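Local coordinates for protein succinate-semialdehyde dehydrogenase (PDB 4OGD) that oxidises succinic semialdehyde, presumably to succinate, with NADP+ as its cofactor, as a member of the aldehyde dehydrogenase family, at residues R162-F167 with I181-I186; E46-Q51 with P144-G149. All coordinates share one frame; numbering follows the deposited sequence.

Contact 1. Residues R162-F167 with I181-I186; sequences RSAQSF and ITNLFI
Asn183 projects from its strand onto the helix at Ala164, where the carboxamide oxygen OD1 lies 3.3 Å from Ala164 CB. Asn183 CG stands anti to the backbone N (chi1 177°), beside the carbonyl carbon and 3.7 Å from Ala164 CB, and Asn183 CB packs 3.7 Å from Ala164 O. The other end of the amide turns to a ring: ND2 sits 3.2 Å above the plane of Phe185, over its centre, with Gln165 N, itself an N-H donor, 4.0 Å from Asn183 ND2. The amide is thus wedged between an alanine on the helix and an aromatic face on its own segment. The segments share no hydrogen bond, but one turn further on Glu168 OE1 bonds to Asn183 N.

Helix 161-173 is the connection of a beta-alpha-beta unit, leading from strand 152-155 to strand 181-183, one of the two outermost strands of the Rossmann-type sheet within this chain. Helix and strand run nearly antiparallel, at 149°, as expected of a helix that carries the chain back between parallel strands.

At the strand's start the contact is wholly apolar. Ile181 reaches with its CD1 methyl to the Phe167 ring, 4.1 Å from CE1, and the two side chains cross at about a right angle. Both also touch Ile138 of helix 136-148, while Tyr135 meets the Phe167 ring edge-to-face.

Beyond the strand, Phe185 is the centre of an inverse gamma turn, and its CZ comes within 4.2 Å of Gln165 CB. Beyond CG the Gln165 chain is extended, and its OE1 takes a weak bond from Arg162 NH1 at 2.9 Å; that same nitrogen forms a salt bridge with Glu169. Tyr3 and Phe17 also meet the Phe185 ring.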
loop_
_atom_site.group_PDB
_atom_site.type_symbol
_atom_site.label_atom_id
_atom_site.label_comp_id
_atom_site.label_asym_id
_atom_site.label_seq_id
_atom_site.Cartn_x
_atom_site.Cartn_y
_atom_site.Cartn_z
ATOM N N ARG A 162 9.538 5.366 28.136
ATOM C CA ARG A 162 8.925 4.497 29.142
ATOM C C ARG A 162 7.637 3.869 28.609
ATOM O O ARG A 162 7.364 2.694 28.859
ATOM C CB ARG A 162 8.665 5.245 30.454
ATOM C CG ARG A 162 8.059 4.375 31.550
ATOM C CD ARG A 162 8.931 3.192 31.956
ATOM N NE ARG A 162 8.233 2.425 32.983
ATOM C CZ ARG A 162 8.094 1.103 32.987
ATOM N NH1 ARG A 162 8.640 0.361 32.034
ATOM N NH2 ARG A 162 7.413 0.521 33.967
ATOM N N SER A 163 6.864 4.643 27.853
ATOM C CA SER A 163 5.673 4.102 27.198
ATOM C C SER A 163 6.076 2.932 26.304
ATOM O O SER A 163 5.463 1.862 26.344
ATOM C CB SER A 163 4.959 5.183 26.376
ATOM O OG SER A 163 4.540 6.279 27.190
ATOM N N ALA A 164 7.133 3.130 25.518
ATOM C CA ALA A 164 7.573 2.129 24.554
ATOM C C ALA A 164 8.084 0.885 25.251
ATOM O O ALA A 164 7.755 -0.238 24.871
ATOM C CB ALA A 164 8.664 2.706 23.667
ATOM N N GLN A 165 8.920 1.087 26.262
ATOM C CA GLN A 165 9.487 -0.036 26.993
ATOM C C GLN A 165 8.405 -0.831 27.726
ATOM O O GLN A 165 8.397 -2.064 27.695
ATOM C CB GLN A 165 10.515 0.482 27.994
ATOM C CG GLN A 165 11.008 -0.573 28.969
ATOM C CD GLN A 165 11.857 0.023 30.071
ATOM O OE1 GLN A 165 11.355 0.737 30.949
ATOM N NE2 GLN A 165 13.155 -0.261 30.029
ATOM N N SER A 166 7.489 -0.123 28.378
ATOM C CA SER A 166 6.431 -0.778 29.137
ATOM C C SER A 166 5.452 -1.527 28.240
ATOM O O SER A 166 4.803 -2.467 28.687
ATOM C CB SER A 166 5.681 0.228 30.009
ATOM O OG SER A 166 5.049 1.234 29.228
ATOM N N PHE A 167 5.326 -1.113 26.978
ATOM C CA PHE A 167 4.425 -1.826 26.082
ATOM C C PHE A 167 4.969 -3.223 25.789
ATOM O O PHE A 167 4.231 -4.218 25.844
ATOM C CB PHE A 167 4.174 -1.055 24.776
ATOM C CG PHE A 167 2.982 -1.568 23.998
ATOM C CD1 PHE A 167 3.081 -2.718 23.216
ATOM C CD2 PHE A 167 1.757 -0.919 24.079
ATOM C CE1 PHE A 167 1.979 -3.198 22.520
ATOM C CE2 PHE A 167 0.655 -1.388 23.388
ATOM C CZ PHE A 167 0.766 -2.523 22.601
ATOM N N ILE A 181 6.466 -8.537 20.177
ATOM C CA ILE A 181 6.832 -7.152 19.913
ATOM C C ILE A 181 8.093 -6.820 20.702
ATOM O O ILE A 181 8.252 -7.252 21.848
ATOM C CB ILE A 181 5.669 -6.154 20.212
ATOM C CG1 ILE A 181 6.021 -4.754 19.687
ATOM C CG2 ILE A 181 5.319 -6.123 21.701
ATOM C CD1 ILE A 181 4.841 -3.795 19.669
ATOM N N THR A 182 9.009 -6.088 20.082
ATOM C CA THR A 182 10.226 -5.679 20.770
ATOM C C THR A 182 10.461 -4.199 20.540
ATOM O O THR A 182 10.472 -3.724 19.396
ATOM C CB THR A 182 11.447 -6.460 20.277
ATOM O OG1 THR A 182 11.186 -7.867 20.365
ATOM C CG2 THR A 182 12.681 -6.119 21.114
ATOM N N ASN A 183 10.635 -3.461 21.628
ATOM C CA ASN A 183 10.960 -2.052 21.514
ATOM C C ASN A 183 12.422 -1.870 21.094
ATOM O O ASN A 183 13.310 -2.573 21.583
ATOM C CB ASN A 183 10.708 -1.333 22.839
ATOM C CG ASN A 183 11.103 0.113 22.773
ATOM O OD1 ASN A 183 10.666 0.835 21.879
ATOM N ND2 ASN A 183 11.982 0.539 23.679
ATOM N N LEU A 184 12.672 -0.926 20.190
ATOM C CA LEU A 184 14.032 -0.654 19.730
ATOM C C LEU A 184 14.475 0.766 20.079
ATOM O O LEU A 184 14.034 1.732 19.449
ATOM C CB LEU A 184 14.130 -0.838 18.213
ATOM C CG LEU A 184 13.507 -2.069 17.563
ATOM C CD1 LEU A 184 13.700 -1.993 16.053
ATOM C CD2 LEU A 184 14.114 -3.354 18.112
ATOM N N PHE A 185 15.339 0.904 21.083
ATOM C CA PHE A 185 15.921 2.205 21.381
ATOM C C PHE A 185 17.079 2.414 20.410
ATOM O O PHE A 185 18.244 2.217 20.761
ATOM C CB PHE A 185 16.415 2.274 22.834
ATOM C CG PHE A 185 15.309 2.414 23.861
ATOM C CD1 PHE A 185 14.249 3.289 23.653
ATOM C CD2 PHE A 185 15.338 1.676 25.036
ATOM C CE1 PHE A 185 13.241 3.420 24.588
ATOM C CE2 PHE A 185 14.330 1.808 25.986
ATOM C CZ PHE A 185 13.281 2.681 25.760
ATOM N N ILE A 186 16.760 2.790 19.173
ATOM C CA ILE A 186 17.770 2.865 18.120
ATOM C C ILE A 186 17.860 4.224 17.423
ATOM O O ILE A 186 16.956 5.065 17.522
ATOM C CB ILE A 186 17.555 1.768 17.048
ATOM C CG1 ILE A 186 16.132 1.845 16.486
ATOM C CG2 ILE A 186 17.845 0.381 17.633
ATOM C CD1 ILE A 186 15.915 0.961 15.264
#

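Contact 2. Residues E46-Q51 with P144-G149; sequences EERKAQ and PNFIVG
Arg48 lays its aliphatic stem over the Phe146 ring and gives its guanidinium to the carbonyls at the end of helix 136-148. Its chain bends at chi3 (-53°), which brings NE within 2.8 Å of Phe146 O, though that bond is weak in its angle. NE has a second, weak bond to Ile147 O at 3.5 Å. NH2 makes the straighter one, to the same Ile147 O at 2.9 Å and 170°; the oxygen lies in the guanidinium plane, whereas NH2 stands 37° out of the carbonyl plane. Gly149 CA covers one guanidinium face near its rim, and Trp39 adds a cation-pi contact.

The helix ends here in a Schellman motif with Gly149, at positive phi, as C-prime residue, in which Asn150 N bonds to Asn145 O and Gly149 N to Phe146 O. Phe146 O thus meets both Gly149 N and Arg48 NE. Arg48 CB forms a CH-pi contact over the Phe146 ring, 4.1 Å from its centroid. At the ring edge, in plane, Gln51 OE1 approaches Phe146 CZ to 3.3 Å.

One residue along the helix, Lys49 CG packs 4.1 Å from Ile147 CD1, while Lys49 NZ is engaged by Glu46 OE2 at 2.9 Å and by Asp100, both in salt bridges. Carbonyls at a helix C-terminus carry partial negative charge, and the buried arginine probably gains electrostatically from binding them.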
loop_
_atom_site.group_PDB
_atom_site.type_symbol
_atom_site.label_atom_id
_atom_site.label_comp_id
_atom_site.label_asym_id
_atom_site.label_seq_id
_atom_site.Cartn_x
_atom_site.Cartn_y
_atom_site.Cartn_z
ATOM N N GLU A 46 -4.831 -19.762 18.454
ATOM C CA GLU A 46 -5.616 -19.700 19.691
ATOM C C GLU A 46 -4.805 -19.140 20.866
ATOM O O GLU A 46 -5.335 -18.384 21.683
ATOM C CB GLU A 46 -6.214 -21.071 20.037
ATOM C CG GLU A 46 -7.324 -21.511 19.084
ATOM C CD GLU A 46 -8.491 -20.532 19.048
ATOM O OE1 GLU A 46 -8.834 -19.972 20.108
ATOM O OE2 GLU A 46 -9.071 -20.332 17.962
ATOM N N GLU A 47 -3.523 -19.494 20.945
ATOM C CA GLU A 47 -2.656 -18.927 21.967
ATOM C C GLU A 47 -2.541 -17.415 21.805
ATOM O O GLU A 47 -2.639 -16.671 22.780
ATOM C CB GLU A 47 -1.266 -19.551 21.908
ATOM C CG GLU A 47 -1.207 -20.989 22.365
ATOM C CD GLU A 47 0.172 -21.581 22.186
ATOM O OE1 GLU A 47 0.958 -21.039 21.376
ATOM O OE2 GLU A 47 0.480 -22.581 22.860
ATOM N N ARG A 48 -2.330 -16.957 20.577
ATOM C CA ARG A 48 -2.200 -15.518 20.362
ATOM C C ARG A 48 -3.508 -14.795 20.672
ATOM O O ARG A 48 -3.492 -13.698 21.225
ATOM C CB ARG A 48 -1.693 -15.187 18.950
ATOM C CG ARG A 48 -0.278 -15.676 18.698
ATOM C CD ARG A 48 0.355 -15.054 17.440
ATOM N NE ARG A 48 -0.484 -15.208 16.258
ATOM C CZ ARG A 48 -0.485 -16.289 15.485
ATOM N NH1 ARG A 48 0.308 -17.323 15.775
ATOM N NH2 ARG A 48 -1.289 -16.346 14.431
ATOM N N LYS A 49 -4.643 -15.406 20.340
ATOM C CA LYS A 49 -5.928 -14.798 20.680
ATOM C C LYS A 49 -6.059 -14.632 22.188
ATOM O O LYS A 49 -6.457 -13.574 22.673
ATOM C CB LYS A 49 -7.099 -15.627 20.136
ATOM C CG LYS A 49 -7.278 -15.491 18.626
ATOM C CD LYS A 49 -8.097 -16.630 18.048
ATOM C CE LYS A 49 -9.483 -16.699 18.656
ATOM N NZ LYS A 49 -10.313 -17.757 17.994
ATOM N N ALA A 50 -5.723 -15.683 22.927
ATOM C CA ALA A 50 -5.811 -15.637 24.382
ATOM C C ALA A 50 -4.831 -14.623 24.959
ATOM O O ALA A 50 -5.151 -13.912 25.913
ATOM C CB ALA A 50 -5.549 -17.017 24.972
ATOM N N GLN A 51 -3.629 -14.579 24.400
ATOM C CA GLN A 51 -2.616 -13.641 24.869
ATOM C C GLN A 51 -3.029 -12.191 24.626
ATOM O O GLN A 51 -2.788 -11.327 25.463
ATOM C CB GLN A 51 -1.267 -13.954 24.214
ATOM C CG GLN A 51 -0.628 -15.243 24.743
ATOM C CD GLN A 51 0.310 -15.884 23.749
ATOM O OE1 GLN A 51 0.654 -15.286 22.734
ATOM N NE2 GLN A 51 0.727 -17.120 24.030
ATOM N N PRO A 144 -3.653 -6.215 15.190
ATOM C CA PRO A 144 -3.905 -7.037 13.997
ATOM C C PRO A 144 -2.689 -7.836 13.516
ATOM O O PRO A 144 -2.835 -8.978 13.079
ATOM C CB PRO A 144 -4.327 -6.004 12.941
ATOM C CG PRO A 144 -3.686 -4.726 13.397
ATOM C CD PRO A 144 -3.781 -4.773 14.897
ATOM N N ASN A 145 -1.496 -7.262 13.588
ATOM C CA ASN A 145 -0.326 -8.006 13.157
ATOM C C ASN A 145 -0.012 -9.209 14.045
ATOM O O ASN A 145 0.392 -10.262 13.554
ATOM C CB ASN A 145 0.884 -7.079 12.989
ATOM C CG ASN A 145 0.790 -6.250 11.713
ATOM O OD1 ASN A 145 0.921 -6.780 10.610
ATOM N ND2 ASN A 145 0.547 -4.949 11.860
ATOM N N PHE A 146 -0.216 -9.057 15.347
ATOM C CA PHE A 146 -0.000 -10.159 16.272
ATOM C C PHE A 146 -0.961 -11.302 15.949
ATOM O O PHE A 146 -0.564 -12.475 15.910
ATOM C CB PHE A 146 -0.198 -9.661 17.700
ATOM C CG PHE A 146 0.005 -10.713 18.756
ATOM C CD1 PHE A 146 1.222 -11.371 18.880
ATOM C CD2 PHE A 146 -1.016 -11.014 19.647
ATOM C CE1 PHE A 146 1.411 -12.331 19.864
ATOM C CE2 PHE A 146 -0.835 -11.971 20.635
ATOM C CZ PHE A 146 0.380 -12.631 20.739
ATOM N N ILE A 147 -2.221 -10.962 15.696
ATOM C CA ILE A 147 -3.214 -11.971 15.340
ATOM C C ILE A 147 -2.847 -12.765 14.063
ATOM O O ILE A 147 -2.891 -13.996 14.067
ATOM C CB ILE A 147 -4.632 -11.364 15.247
ATOM C CG1 ILE A 147 -5.126 -10.972 16.646
ATOM C CG2 ILE A 147 -5.593 -12.340 14.592
ATOM C CD1 ILE A 147 -5.155 -12.142 17.638
ATOM N N VAL A 148 -2.474 -12.078 12.985
ATOM C CA VAL A 148 -2.120 -12.804 11.755
ATOM C C VAL A 148 -0.811 -13.584 11.908
ATOM O O VAL A 148 -0.600 -14.606 11.242
ATOM C CB VAL A 148 -2.072 -11.901 10.499
ATOM C CG1 VAL A 148 -0.785 -11.102 10.449
ATOM C CG2 VAL A 148 -2.185 -12.756 9.234
ATOM N N GLY A 149 0.056 -13.123 12.807
ATOM C CA GLY A 149 1.327 -13.792 13.031
ATOM C C GLY A 149 2.547 -13.084 12.457
ATOM O O GLY A 149 3.522 -13.733 12.100
#

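Both contacts are buried, and no other protein chain of the assembly touches either. Contact 1 lies about 17 Å from the chain centre and contact 2 about 22 Å, with their own centres 19 Å apart and nearest atoms about 6 Å apart. Contact 1 joins a helix to a strand of the Rossmann-type sheet that is outermost within this chain, through methyls, rings and one wedged amide; contact 2 joins two helices through a charged side chain bonded to backbone carbonyls. Helix 136-148 connects them: its Phe142 touches Ile181 of contact 1 and also meets the ring of Phe146 in contact 2, which in turn reaches Ser180, just before strand 181-183.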